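Local coordinates for ferric-siderophore receptor protein (Streptomyces coelicolor, PDB 2X4L) that probably binds a ferric siderophore outside the cell membrane and hands it on for uptake, at residues A187-A192 and L228-V233; R200-S205 and F211-T216; L218-E223 and P298-S303; V262-D267 and D312-A317. All coordinates share one frame; numbering follows the deposited sequence.

Interaction 1 (A187-A192 and L228-V233); sequences ARLRAA and LGVNFV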
loop_
_atom_site.group_PDB
_atom_site.type_symbol
_atom_site.label_atom_id
_atom_site.label_comp_id
_atom_site.label_asym_id
_atom_site.label_seq_id
_atom_site.Cartn_x
_atom_site.Cartn_y
_atom_site.Cartn_z
ATOM N N ALA A 187 -13.024 -5.616 13.254
ATOM C CA ALA A 187 -13.464 -5.873 14.641
ATOM C C ALA A 187 -12.504 -6.833 15.352
ATOM O O ALA A 187 -12.307 -6.684 16.571
ATOM C CB ALA A 187 -14.867 -6.447 14.615
ATOM N N ARG A 188 -11.944 -7.804 14.622
ATOM C CA ARG A 188 -11.006 -8.725 15.237
ATOM C C ARG A 188 -9.770 -7.945 15.709
ATOM O O ARG A 188 -9.326 -8.154 16.865
ATOM C CB ARG A 188 -10.567 -9.749 14.187
ATOM C CG ARG A 188 -9.484 -10.739 14.727
ATOM C CD ARG A 188 -8.894 -11.608 13.566
ATOM N NE ARG A 188 -7.849 -12.431 14.158
ATOM C CZ ARG A 188 -7.175 -13.305 13.415
ATOM N NH1 ARG A 188 -7.486 -13.415 12.113
ATOM N NH2 ARG A 188 -6.252 -14.124 13.960
ATOM N N LEU A 189 -9.233 -7.002 14.931
ATOM C CA LEU A 189 -8.031 -6.246 15.383
ATOM C C LEU A 189 -8.406 -5.343 16.521
ATOM O O LEU A 189 -7.646 -5.238 17.472
ATOM C CB LEU A 189 -7.498 -5.441 14.186
ATOM C CG LEU A 189 -6.275 -4.593 14.528
ATOM C CD1 LEU A 189 -5.060 -5.492 15.105
ATOM C CD2 LEU A 189 -5.851 -3.880 13.253
ATOM N N ARG A 190 -9.604 -4.772 16.488
ATOM C CA ARG A 190 -10.021 -3.946 17.640
ATOM C C ARG A 190 -10.059 -4.743 18.904
ATOM O O ARG A 190 -9.585 -4.259 19.971
ATOM C CB ARG A 190 -11.390 -3.281 17.409
ATOM C CG ARG A 190 -11.802 -2.331 18.501
ATOM C CD ARG A 190 -13.200 -1.732 18.284
ATOM N NE ARG A 190 -13.290 -0.929 17.070
ATOM C CZ ARG A 190 -13.920 -1.256 15.923
ATOM N NH1 ARG A 190 -14.533 -2.437 15.742
ATOM N NH2 ARG A 190 -13.979 -0.374 14.914
ATOM N N ALA A 191 -10.608 -5.962 18.799
ATOM C CA ALA A 191 -10.689 -6.855 19.998
ATOM C C ALA A 191 -9.288 -7.267 20.458
ATOM O O ALA A 191 -9.029 -7.280 21.649
ATOM C CB ALA A 191 -11.536 -8.125 19.658
ATOM N N ALA A 192 -8.423 -7.591 19.486
ATOM C CA ALA A 192 -7.082 -8.061 19.849
ATOM C C ALA A 192 -6.362 -6.912 20.622
ATOM O O ALA A 192 -5.636 -7.136 21.567
ATOM C CB ALA A 192 -6.327 -8.458 18.616
ATOM N N LEU A 228 -8.007 1.737 15.541
ATOM C CA LEU A 228 -8.661 0.510 16.052
ATOM C C LEU A 228 -8.035 0.128 17.384
ATOM O O LEU A 228 -8.529 -0.805 18.066
ATOM C CB LEU A 228 -8.465 -0.652 15.053
ATOM C CG LEU A 228 -9.207 -0.418 13.709
ATOM C CD1 LEU A 228 -8.834 -1.538 12.729
ATOM C CD2 LEU A 228 -10.693 -0.518 13.962
ATOM N N GLY A 229 -7.038 0.867 17.868
ATOM C CA GLY A 229 -6.537 0.727 19.241
ATOM C C GLY A 229 -5.162 0.089 19.382
ATOM O O GLY A 229 -4.692 -0.047 20.500
ATOM N N VAL A 230 -4.496 -0.178 18.280
ATOM C CA VAL A 230 -3.146 -0.805 18.309
ATOM C C VAL A 230 -2.157 0.154 18.970
ATOM O O VAL A 230 -2.232 1.365 18.707
ATOM C CB VAL A 230 -2.685 -1.203 16.933
ATOM C CG1 VAL A 230 -1.252 -1.762 16.957
ATOM C CG2 VAL A 230 -3.574 -2.318 16.413
ATOM N N ASN A 231 -1.299 -0.397 19.821
ATOM C CA ASN A 231 -0.267 0.371 20.557
ATOM C C ASN A 231 0.982 0.376 19.678
ATOM O O ASN A 231 1.718 -0.627 19.611
ATOM C CB ASN A 231 -0.027 -0.371 21.880
ATOM C CG ASN A 231 1.007 0.283 22.742
ATOM O OD1 ASN A 231 1.651 1.241 22.317
ATOM N ND2 ASN A 231 1.284 -0.331 23.923
ATOM N N PHE A 232 1.201 1.472 19.002
ATOM C CA PHE A 232 2.430 1.631 18.191
ATOM C C PHE A 232 3.522 2.349 18.887
ATOM O O PHE A 232 3.289 3.345 19.644
ATOM C CB PHE A 232 2.158 2.408 16.890
ATOM C CG PHE A 232 1.482 1.549 15.842
ATOM C CD1 PHE A 232 0.122 1.515 15.799
ATOM C CD2 PHE A 232 2.221 0.753 14.970
ATOM C CE1 PHE A 232 -0.508 0.693 14.825
ATOM C CE2 PHE A 232 1.613 -0.067 14.004
ATOM C CZ PHE A 232 0.240 -0.108 13.985
ATOM N N VAL A 233 4.748 1.912 18.581
ATOM C CA VAL A 233 5.946 2.752 18.805
ATOM C C VAL A 233 5.822 3.979 17.908
ATOM O O VAL A 233 5.513 3.865 16.708
ATOM C CB VAL A 233 7.231 1.980 18.392
ATOM C CG1 VAL A 233 8.457 2.924 18.432
ATOM C CG2 VAL A 233 7.403 0.869 19.345
HETATM O O HOH W 1 -9.211 -1.650 20.585
#

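Interaction 2 (R200-S205 and F211-T216); sequences RVLAGS and FYVSGT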
loop_
_atom_site.group_PDB
_atom_site.type_symbol
_atom_site.label_atom_id
_atom_site.label_comp_id
_atom_site.label_asym_id
_atom_site.label_seq_id
_atom_site.Cartn_x
_atom_site.Cartn_y
_atom_site.Cartn_z
ATOM N N ARG A 200 3.473 -3.731 22.052
ATOM C CA ARG A 200 3.973 -2.524 21.327
ATOM C C ARG A 200 4.386 -2.952 19.925
ATOM O O ARG A 200 5.201 -3.882 19.774
ATOM C CB ARG A 200 5.216 -1.979 22.014
ATOM C CG ARG A 200 4.882 -1.524 23.390
ATOM C CD ARG A 200 6.078 -1.452 24.354
ATOM N NE ARG A 200 6.604 -2.754 24.647
ATOM C CZ ARG A 200 7.626 -3.022 25.467
ATOM N NH1 ARG A 200 8.234 -2.080 26.144
ATOM N NH2 ARG A 200 7.984 -4.271 25.611
ATOM N N VAL A 201 3.784 -2.364 18.916
ATOM C CA VAL A 201 4.075 -2.652 17.504
ATOM C C VAL A 201 4.975 -1.619 16.867
ATOM O O VAL A 201 4.664 -0.414 17.006
ATOM C CB VAL A 201 2.732 -2.689 16.743
ATOM C CG1 VAL A 201 3.053 -3.069 15.250
ATOM C CG2 VAL A 201 1.828 -3.781 17.406
ATOM N N LEU A 202 6.048 -2.066 16.195
ATOM C CA LEU A 202 6.969 -1.193 15.544
ATOM C C LEU A 202 6.849 -1.412 14.077
ATOM O O LEU A 202 6.905 -2.571 13.580
ATOM C CB LEU A 202 8.379 -1.451 16.014
ATOM C CG LEU A 202 9.364 -0.422 15.412
ATOM C CD1 LEU A 202 10.494 -0.178 16.348
ATOM C CD2 LEU A 202 9.884 -0.941 14.094
ATOM N N ALA A 203 6.638 -0.345 13.302
ATOM C CA ALA A 203 6.560 -0.396 11.815
ATOM C C ALA A 203 7.928 -0.017 11.248
ATOM O O ALA A 203 8.365 1.131 11.403
ATOM C CB ALA A 203 5.524 0.576 11.343
ATOM N N GLY A 204 8.565 -0.971 10.573
ATOM C CA GLY A 204 9.902 -0.722 10.030
ATOM C C GLY A 204 10.011 -1.021 8.534
ATOM O O GLY A 204 9.126 -1.658 7.952
ATOM N N SER A 205 11.108 -0.526 7.982
ATOM C CA SER A 205 11.431 -0.823 6.580
ATOM C C SER A 205 12.936 -0.893 6.494
ATOM O O SER A 205 13.627 0.000 6.975
ATOM C CB SER A 205 10.859 0.318 5.721
ATOM O OG SER A 205 11.137 0.063 4.333
ATOM N N PHE A 211 17.693 1.656 8.675
ATOM C CA PHE A 211 16.394 1.047 9.034
ATOM C C PHE A 211 15.449 2.184 9.332
ATOM O O PHE A 211 15.725 3.065 10.180
ATOM C CB PHE A 211 16.616 0.240 10.264
ATOM C CG PHE A 211 15.392 -0.525 10.739
ATOM C CD1 PHE A 211 15.171 -1.847 10.313
ATOM C CD2 PHE A 211 14.529 0.045 11.619
ATOM C CE1 PHE A 211 14.066 -2.539 10.814
ATOM C CE2 PHE A 211 13.387 -0.680 12.115
ATOM C CZ PHE A 211 13.243 -1.988 11.737
ATOM N N TYR A 212 14.311 2.180 8.658
ATOM C CA TYR A 212 13.359 3.323 8.846
ATOM C C TYR A 212 12.223 2.933 9.789
ATOM O O TYR A 212 11.561 1.917 9.526
ATOM C CB TYR A 212 12.794 3.690 7.500
ATOM C CG TYR A 212 13.817 3.973 6.442
ATOM C CD1 TYR A 212 14.528 5.103 6.554
ATOM C CD2 TYR A 212 14.076 3.086 5.403
ATOM C CE1 TYR A 212 15.521 5.442 5.635
ATOM C CE2 TYR A 212 15.027 3.405 4.416
ATOM C CZ TYR A 212 15.747 4.591 4.606
ATOM O OH TYR A 212 16.716 4.924 3.691
ATOM N N VAL A 213 11.988 3.739 10.813
ATOM C CA VAL A 213 10.870 3.476 11.770
ATOM C C VAL A 213 9.791 4.456 11.396
ATOM O O VAL A 213 9.937 5.662 11.509
ATOM C CB VAL A 213 11.257 3.658 13.226
ATOM C CG1 VAL A 213 10.088 3.248 14.064
ATOM C CG2 VAL A 213 12.442 2.740 13.603
ATOM N N SER A 214 8.648 3.948 11.002
ATOM C CA SER A 214 7.507 4.831 10.681
ATOM C C SER A 214 6.742 5.165 11.931
ATOM O O SER A 214 6.497 4.314 12.819
ATOM C CB SER A 214 6.507 4.110 9.718
ATOM O OG SER A 214 7.073 4.039 8.418
ATOM N N GLY A 215 6.217 6.386 11.950
ATOM C CA GLY A 215 5.147 6.755 12.860
ATOM C C GLY A 215 3.807 6.438 12.204
ATOM O O GLY A 215 3.751 6.181 11.002
ATOM N N THR A 216 2.738 6.462 12.993
ATOM C CA THR A 216 1.408 6.132 12.491
ATOM C C THR A 216 0.820 7.239 11.617
ATOM O O THR A 216 0.053 6.968 10.693
ATOM C CB THR A 216 0.429 5.832 13.643
ATOM O OG1 THR A 216 0.409 6.937 14.556
ATOM C CG2 THR A 216 0.852 4.575 14.387
HETATM O O HOH W 2 6.416 2.252 14.612
#

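Interaction 3 (L218-E223 and P298-S303); sequences LSVDLE and PEPILS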
loop_
_atom_site.group_PDB
_atom_site.type_symbol
_atom_site.label_atom_id
_atom_site.label_comp_id
_atom_site.label_asym_id
_atom_site.label_seq_id
_atom_site.Cartn_x
_atom_site.Cartn_y
_atom_site.Cartn_z
ATOM N N LEU A 218 0.174 9.850 8.812
ATOM C CA LEU A 218 0.502 10.002 7.398
ATOM C C LEU A 218 0.252 8.745 6.566
ATOM O O LEU A 218 0.025 8.833 5.359
ATOM C CB LEU A 218 1.956 10.453 7.236
ATOM C CG LEU A 218 2.280 11.877 7.695
ATOM C CD1 LEU A 218 3.522 12.399 6.990
ATOM C CD2 LEU A 218 1.095 12.801 7.457
ATOM N N SER A 219 0.340 7.575 7.189
ATOM C CA SER A 219 0.145 6.321 6.464
ATOM C C SER A 219 -1.298 5.863 6.606
ATOM O O SER A 219 -1.875 5.965 7.689
ATOM C CB SER A 219 1.095 5.244 6.988
ATOM O OG SER A 219 2.441 5.547 6.662
ATOM N N VAL A 220 -1.894 5.366 5.524
ATOM C CA VAL A 220 -3.336 4.968 5.613
ATOM C C VAL A 220 -3.541 3.743 6.455
ATOM O O VAL A 220 -4.553 3.605 7.178
ATOM C CB VAL A 220 -4.010 4.859 4.208
ATOM C CG1 VAL A 220 -4.002 6.294 3.633
ATOM C CG2 VAL A 220 -3.338 3.854 3.352
ATOM N N ASP A 221 -2.637 2.776 6.337
ATOM C CA ASP A 221 -2.752 1.538 7.126
ATOM C C ASP A 221 -2.549 1.824 8.595
ATOM O O ASP A 221 -3.389 1.439 9.441
ATOM C CB ASP A 221 -1.881 0.397 6.584
ATOM C CG ASP A 221 -0.389 0.735 6.610
ATOM O OD1 ASP A 221 -0.024 1.930 6.423
ATOM O OD2 ASP A 221 0.371 -0.245 6.812
ATOM N N LEU A 222 -1.420 2.447 8.920
ATOM C CA LEU A 222 -1.087 2.677 10.325
ATOM C C LEU A 222 -2.085 3.563 11.008
ATOM O O LEU A 222 -2.383 3.347 12.158
ATOM C CB LEU A 222 0.349 3.187 10.494
ATOM C CG LEU A 222 1.407 2.352 9.822
ATOM C CD1 LEU A 222 2.799 2.996 10.123
ATOM C CD2 LEU A 222 1.351 0.891 10.311
ATOM N N GLU A 223 -2.609 4.609 10.314
ATOM C CA GLU A 223 -3.580 5.502 10.965
ATOM C C GLU A 223 -4.816 4.694 11.292
ATOM O O GLU A 223 -5.434 4.894 12.390
ATOM C CB GLU A 223 -3.958 6.690 10.033
ATOM C CG GLU A 223 -2.899 7.767 10.042
ATOM C CD GLU A 223 -3.464 9.066 9.536
ATOM O OE1 GLU A 223 -4.758 9.230 9.529
ATOM O OE2 GLU A 223 -2.639 9.970 9.152
ATOM N N PRO A 298 3.091 -1.004 3.228
ATOM C CA PRO A 298 2.913 0.452 3.322
ATOM C C PRO A 298 2.162 1.010 2.113
ATOM O O PRO A 298 1.721 2.122 2.161
ATOM C CB PRO A 298 4.362 1.019 3.369
ATOM C CG PRO A 298 5.162 -0.215 3.803
ATOM C CD PRO A 298 4.498 -1.392 3.071
ATOM N N GLU A 299 2.040 0.209 1.046
ATOM C CA GLU A 299 1.149 0.570 -0.107
ATOM C C GLU A 299 0.062 -0.501 -0.181
ATOM O O GLU A 299 0.133 -1.425 -1.024
ATOM C CB GLU A 299 1.918 0.570 -1.407
ATOM C CG GLU A 299 2.969 1.722 -1.395
ATOM C CD GLU A 299 3.615 1.906 -2.740
ATOM O OE1 GLU A 299 2.908 1.961 -3.766
ATOM O OE2 GLU A 299 4.881 1.949 -2.785
ATOM N N PRO A 300 -0.944 -0.466 0.682
ATOM C CA PRO A 300 -2.048 -1.436 0.556
ATOM C C PRO A 300 -2.592 -1.382 -0.857
ATOM O O PRO A 300 -2.647 -0.312 -1.512
ATOM C CB PRO A 300 -3.118 -0.898 1.541
ATOM C CG PRO A 300 -2.244 -0.202 2.602
ATOM C CD PRO A 300 -1.163 0.503 1.801
ATOM N N ILE A 301 -2.988 -2.562 -1.344
ATOM C CA ILE A 301 -3.777 -2.664 -2.577
ATOM C C ILE A 301 -5.183 -2.361 -2.125
ATOM O O ILE A 301 -5.762 -3.014 -1.246
ATOM C CB ILE A 301 -3.696 -4.083 -3.132
ATOM C CG1 ILE A 301 -2.251 -4.437 -3.548
ATOM C CG2 ILE A 301 -4.710 -4.253 -4.244
ATOM C CD1 ILE A 301 -2.046 -5.990 -3.728
ATOM N N LEU A 302 -5.748 -1.329 -2.734
ATOM C CA LEU A 302 -7.005 -0.722 -2.252
ATOM C C LEU A 302 -8.306 -1.497 -2.671
ATOM O O LEU A 302 -9.234 -0.909 -3.234
ATOM C CB LEU A 302 -7.007 0.736 -2.643
ATOM C CG LEU A 302 -5.911 1.603 -2.006
ATOM C CD1 LEU A 302 -5.847 2.961 -2.691
ATOM C CD2 LEU A 302 -6.148 1.702 -0.517
ATOM N N SER A 303 -8.292 -2.811 -2.404
ATOM C CA SER A 303 -9.502 -3.623 -2.426
ATOM C C SER A 303 -9.730 -4.176 -1.034
ATOM O O SER A 303 -8.816 -4.385 -0.272
ATOM C CB SER A 303 -9.466 -4.773 -3.425
ATOM O OG SER A 303 -8.467 -5.678 -3.038
HETATM O O HOH W 3 2.176 4.626 3.606
#

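Interaction 4 (V262-D267 and D312-A317); sequences VIIMDD and DNLAEA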
loop_
_atom_site.group_PDB
_atom_site.type_symbol
_atom_site.label_atom_id
_atom_site.label_comp_id
_atom_site.label_asym_id
_atom_site.label_seq_id
_atom_site.Cartn_x
_atom_site.Cartn_y
_atom_site.Cartn_z
ATOM N N VAL A 262 6.079 -6.644 18.647
ATOM C CA VAL A 262 5.754 -7.147 17.300
ATOM C C VAL A 262 6.365 -6.124 16.342
ATOM O O VAL A 262 6.196 -4.886 16.540
ATOM C CB VAL A 262 4.223 -7.186 17.060
ATOM C CG1 VAL A 262 3.938 -7.499 15.614
ATOM C CG2 VAL A 262 3.621 -8.216 17.992
ATOM N N ILE A 263 7.097 -6.608 15.351
ATOM C CA ILE A 263 7.611 -5.699 14.267
ATOM C C ILE A 263 6.916 -6.050 12.961
ATOM O O ILE A 263 6.835 -7.245 12.606
ATOM C CB ILE A 263 9.114 -5.851 14.154
ATOM C CG1 ILE A 263 9.748 -5.559 15.480
ATOM C CG2 ILE A 263 9.635 -4.912 13.015
ATOM C CD1 ILE A 263 11.362 -5.799 15.473
ATOM N N ILE A 264 6.389 -5.007 12.266
ATOM C CA ILE A 264 5.761 -5.177 10.973
ATOM C C ILE A 264 6.678 -4.541 9.937
ATOM O O ILE A 264 7.008 -3.320 10.065
ATOM C CB ILE A 264 4.336 -4.688 10.969
ATOM C CG1 ILE A 264 4.143 -3.157 11.170
ATOM C CG2 ILE A 264 3.576 -5.444 12.187
ATOM C CD1 ILE A 264 2.683 -2.618 11.031
ATOM N N MET A 265 7.202 -5.355 9.013
ATOM C CA MET A 265 8.247 -4.900 8.092
ATOM C C MET A 265 7.700 -4.741 6.668
ATOM O O MET A 265 7.087 -5.636 6.104
ATOM C CB MET A 265 9.383 -5.926 8.047
ATOM C CG MET A 265 10.232 -5.925 9.372
ATOM S SD MET A 265 11.001 -4.427 9.742
ATOM C CE MET A 265 12.204 -4.318 8.406
ATOM N N ASP A 266 8.047 -3.602 6.080
ATOM C CA ASP A 266 7.739 -3.262 4.700
ATOM C C ASP A 266 8.006 -4.483 3.793
ATOM O O ASP A 266 9.121 -5.067 3.793
ATOM C CB ASP A 266 8.694 -2.121 4.316
ATOM C CG ASP A 266 8.310 -1.364 3.041
ATOM O OD1 ASP A 266 7.612 -1.862 2.177
ATOM O OD2 ASP A 266 8.840 -0.229 2.995
ATOM N N ASP A 267 7.014 -4.774 2.972
ATOM C CA ASP A 267 7.052 -5.894 2.067
ATOM C C ASP A 267 7.440 -5.568 0.610
ATOM O O ASP A 267 7.482 -6.499 -0.249
ATOM C CB ASP A 267 5.701 -6.573 2.091
ATOM C CG ASP A 267 4.558 -5.685 1.642
ATOM O OD1 ASP A 267 4.715 -4.527 1.313
ATOM O OD2 ASP A 267 3.398 -6.299 1.568
ATOM N N ASP A 312 -6.189 -9.057 9.542
ATOM C CA ASP A 312 -6.047 -10.404 10.170
ATOM C C ASP A 312 -4.608 -10.637 10.588
ATOM O O ASP A 312 -4.403 -11.246 11.649
ATOM C CB ASP A 312 -6.507 -11.516 9.174
ATOM C CG ASP A 312 -7.978 -11.689 9.141
ATOM O OD1 ASP A 312 -8.695 -11.502 10.179
ATOM O OD2 ASP A 312 -8.495 -12.080 8.045
ATOM N N ASN A 313 -3.633 -10.281 9.733
ATOM C CA ASN A 313 -2.254 -10.686 10.086
ATOM C C ASN A 313 -1.801 -9.954 11.348
ATOM O O ASN A 313 -1.125 -10.525 12.227
ATOM C CB ASN A 313 -1.262 -10.344 8.970
ATOM C CG ASN A 313 -1.419 -11.222 7.789
ATOM O OD1 ASN A 313 -2.080 -12.286 7.828
ATOM N ND2 ASN A 313 -0.830 -10.725 6.686
ATOM N N LEU A 314 -2.128 -8.682 11.438
ATOM C CA LEU A 314 -1.736 -7.891 12.607
ATOM C C LEU A 314 -2.522 -8.319 13.865
ATOM O O LEU A 314 -1.939 -8.445 14.944
ATOM C CB LEU A 314 -1.908 -6.366 12.301
ATOM C CG LEU A 314 -1.516 -5.477 13.497
ATOM C CD1 LEU A 314 -0.048 -5.684 13.959
ATOM C CD2 LEU A 314 -1.613 -4.053 13.051
ATOM N N ALA A 315 -3.850 -8.546 13.685
ATOM C CA ALA A 315 -4.564 -9.140 14.803
ATOM C C ALA A 315 -3.953 -10.459 15.332
ATOM O O ALA A 315 -3.779 -10.625 16.536
ATOM C CB ALA A 315 -6.042 -9.376 14.457
ATOM N N GLU A 316 -3.642 -11.368 14.412
ATOM C CA GLU A 316 -3.049 -12.646 14.785
ATOM C C GLU A 316 -1.737 -12.435 15.560
ATOM O O GLU A 316 -1.491 -13.110 16.561
ATOM C CB GLU A 316 -2.814 -13.482 13.519
ATOM C CG GLU A 316 -2.160 -14.832 13.818
ATOM C CD GLU A 316 -1.921 -15.593 12.555
ATOM O OE1 GLU A 316 -1.346 -15.105 11.567
ATOM O OE2 GLU A 316 -2.378 -16.731 12.516
ATOM N N ALA A 317 -0.887 -11.526 15.091
ATOM C CA ALA A 317 0.365 -11.322 15.712
ATOM C C ALA A 317 0.153 -10.791 17.143
ATOM O O ALA A 317 0.747 -11.278 18.098
ATOM C CB ALA A 317 1.225 -10.312 14.876
#

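Interaction 1 (A187-A192 and L228-V233)
The end of helix 220-227, closed by a Schellman motif at Gly229, rests on helix 173-195 through Leu228, which meets Leu189 and Arg190. Four methyl groups make up the buried, apolar part. Leu189 CD2 touches Leu228 CD1 at 3.8 Å, and its other methyl, CD1, lies 3.7 Å from Val230 CG2; in both pairs the side chains cross at about a right angle. With CG swung opposite its backbone N (chi1 179°), Leu189 can offer one methyl to each partner. Arg190 stays nearer the surface. Its chain is extended as far as CD and then bends at chi3 (-62°), and this turn lets Leu228 CD2 sit over one face of the guanidinium, 3.4 Å from NH2. The two backbones are joined through a water that donates to Arg190 O and to Leu228 O, each at 2.7 Å. Beside it, Arg190 CA makes a CA-H...O contact with Leu228 O at 3.5 Å. Around these residues, Leu189 also packs on Phe225 of helix 220-227 and on Leu311 of helix 304-320, while Val230 leans on Val201 of strand 200-206, just before the chain enters the short strand 231-232.

Interaction 2 (R200-S205 and F211-T216)
Ser205 O accepts a nearly straight bond from Tyr212 N (2.8 Å, 176° at the hydrogen), one of the links that close the beta hairpin of strands 200-206 and 210-214. The return bond, Ser205 N to Tyr212 O at 2.9 Å, is clearly more bent at 136°. Next comes the non-hydrogen-bonded pair of Gly204 and Val213, where Gly204 CA approaches Tyr212 O to 3.2 Å as a CA-H...O contact. Further along, Ser214 N donates to Ala203 O. A water completes this end of the hairpin by accepting from Ala203 N (2.9 Å) and donating to Ser214 O (2.7 Å), so the strands are joined there through solvent. On one face of the sheet Ala203, Ser205, Tyr212 and Ser214 line up, and Ser205 OG hydrogen-bonds to Asp266 OD2 of strand 262-266. The Phe211 ring folds back across the hairpin: Ser205 O lies over one of its faces, and its CZ is 4.0 Å from Gly204 CA, occupying the place that a side chain on this residue would take. Its edge meets Leu202, whose CD2 is near the ring plane at 4.0 Å from CE2. Leu202 also crosses Val213 at about a right angle, with CG 4.0 Å from Val213 CG1.

Interaction 3 (L218-E223 and P298-S303)
The first turn of helix 220-227 faces the irregular chain of 298-303 at some distance, the CA atoms of Asp221 and Pro298 lying 6.9 Å apart with no direct hydrogen bond between the segments. Pro300 supplies the apolar touch: its CG rests 4.0 Å from Asp221 CB and 4.3 Å from Val220 CG2. Asp221 holds its carboxylate between its own backbone N and carbonyl carbon (chi1 62°), and the group's OD1 forms a salt bridge with Arg296 NH2, at the end of the strand that leads into Pro298. The 298-303 segment joins strand 293-296 to helix 304-320 and touches the N-terminal part of the chain too, consistent with a position between the two lobes of a solute-binding protein: Ile301 packs on Ala56 and Ala57 of helix 52-60, and Glu299 OE1 hydrogen-bonds to Trp126 NE1. A water spans the polar side of the contact, 3.2 Å from Ser219 OG and donating to Pro298 O at 2.9 Å. Ser219 occupies the N-cap position of the helix without a capping bond from its side chain. Glu223 OE2 accepts from Leu218 N, ahead of the helix, at 2.8 Å through its anti lone pair. Leu302 centres an inverse gamma turn, and Ser303 OG then caps helix 304-320 at Lys306 N.

Interaction 4 (V262-D267 and D312-A317)
Apolar contact carries the packing of strand 262-266 on helix 304-320, through two pairs: Val262 with Ala317 and Ile264 with Leu314. Val262 CG1 stands 4.0 Å from Ala317 CB. At the other pair Ile264 CG2 meets Leu314 CD1, likewise at 4.0 Å, and the two side chains cross obliquely. The chi1 of Ile264 (66°) divides its branches, CG2 going to Leu314 while CG1 carries CD1 toward Leu222 of helix 220-227. Leu314 does not leave its CA toward the strand, but with CG opposite the backbone N (chi1 180°) its CD1 reaches it. The CA atoms are 7.0 Å apart at Val262 and Ala317 and 8.1 Å at Ile264 and Leu314, consistent with the larger side chains of the second pair. Residues two apart on the strand thus meet residues three apart on the helix, the helix-on-sheet packing of an alpha/beta lobe. Here strand 262-266 runs between strands 200-206 and 293-296, parallel to both, and Leu314 also touches Leu189 of helix 173-195. Hydrogen bonds do not cross between the two segments; within the helix, Ala317 N donates to Asn313 O at 3.0 Å. The charged groups turn to other partners: Asp312 OD1 forms a salt bridge with Arg188 NH1, Asp266 OD2 with Arg268 NH2, and Asp267 OD2 hydrogen-bonds to Ser297 OG.

Overall arrangement
Interactions 1, 2 and 4 all reach one mixed sheet. Strand 200-206 lies between strands 231-232 and 262-266 in it, with probable hydrogen bonds from Val201 N to Asn231 O (2.8 Å) and from Ile264 N to Leu202 O (2.8 Å). Helices 173-195 and 304-320, from interactions 1 and 4, pack together beside it, their contacts centred about 11 Å apart. Leu222, of interaction 3, ties its helix to the rest: its CD2 is 3.8 Å from both Phe232 CE2 and Ile264 CD1. Interaction 3 lies about 5 Å from the chain's centre, nearer than the others, and is probably the closest to the cleft expected to receive the siderophore.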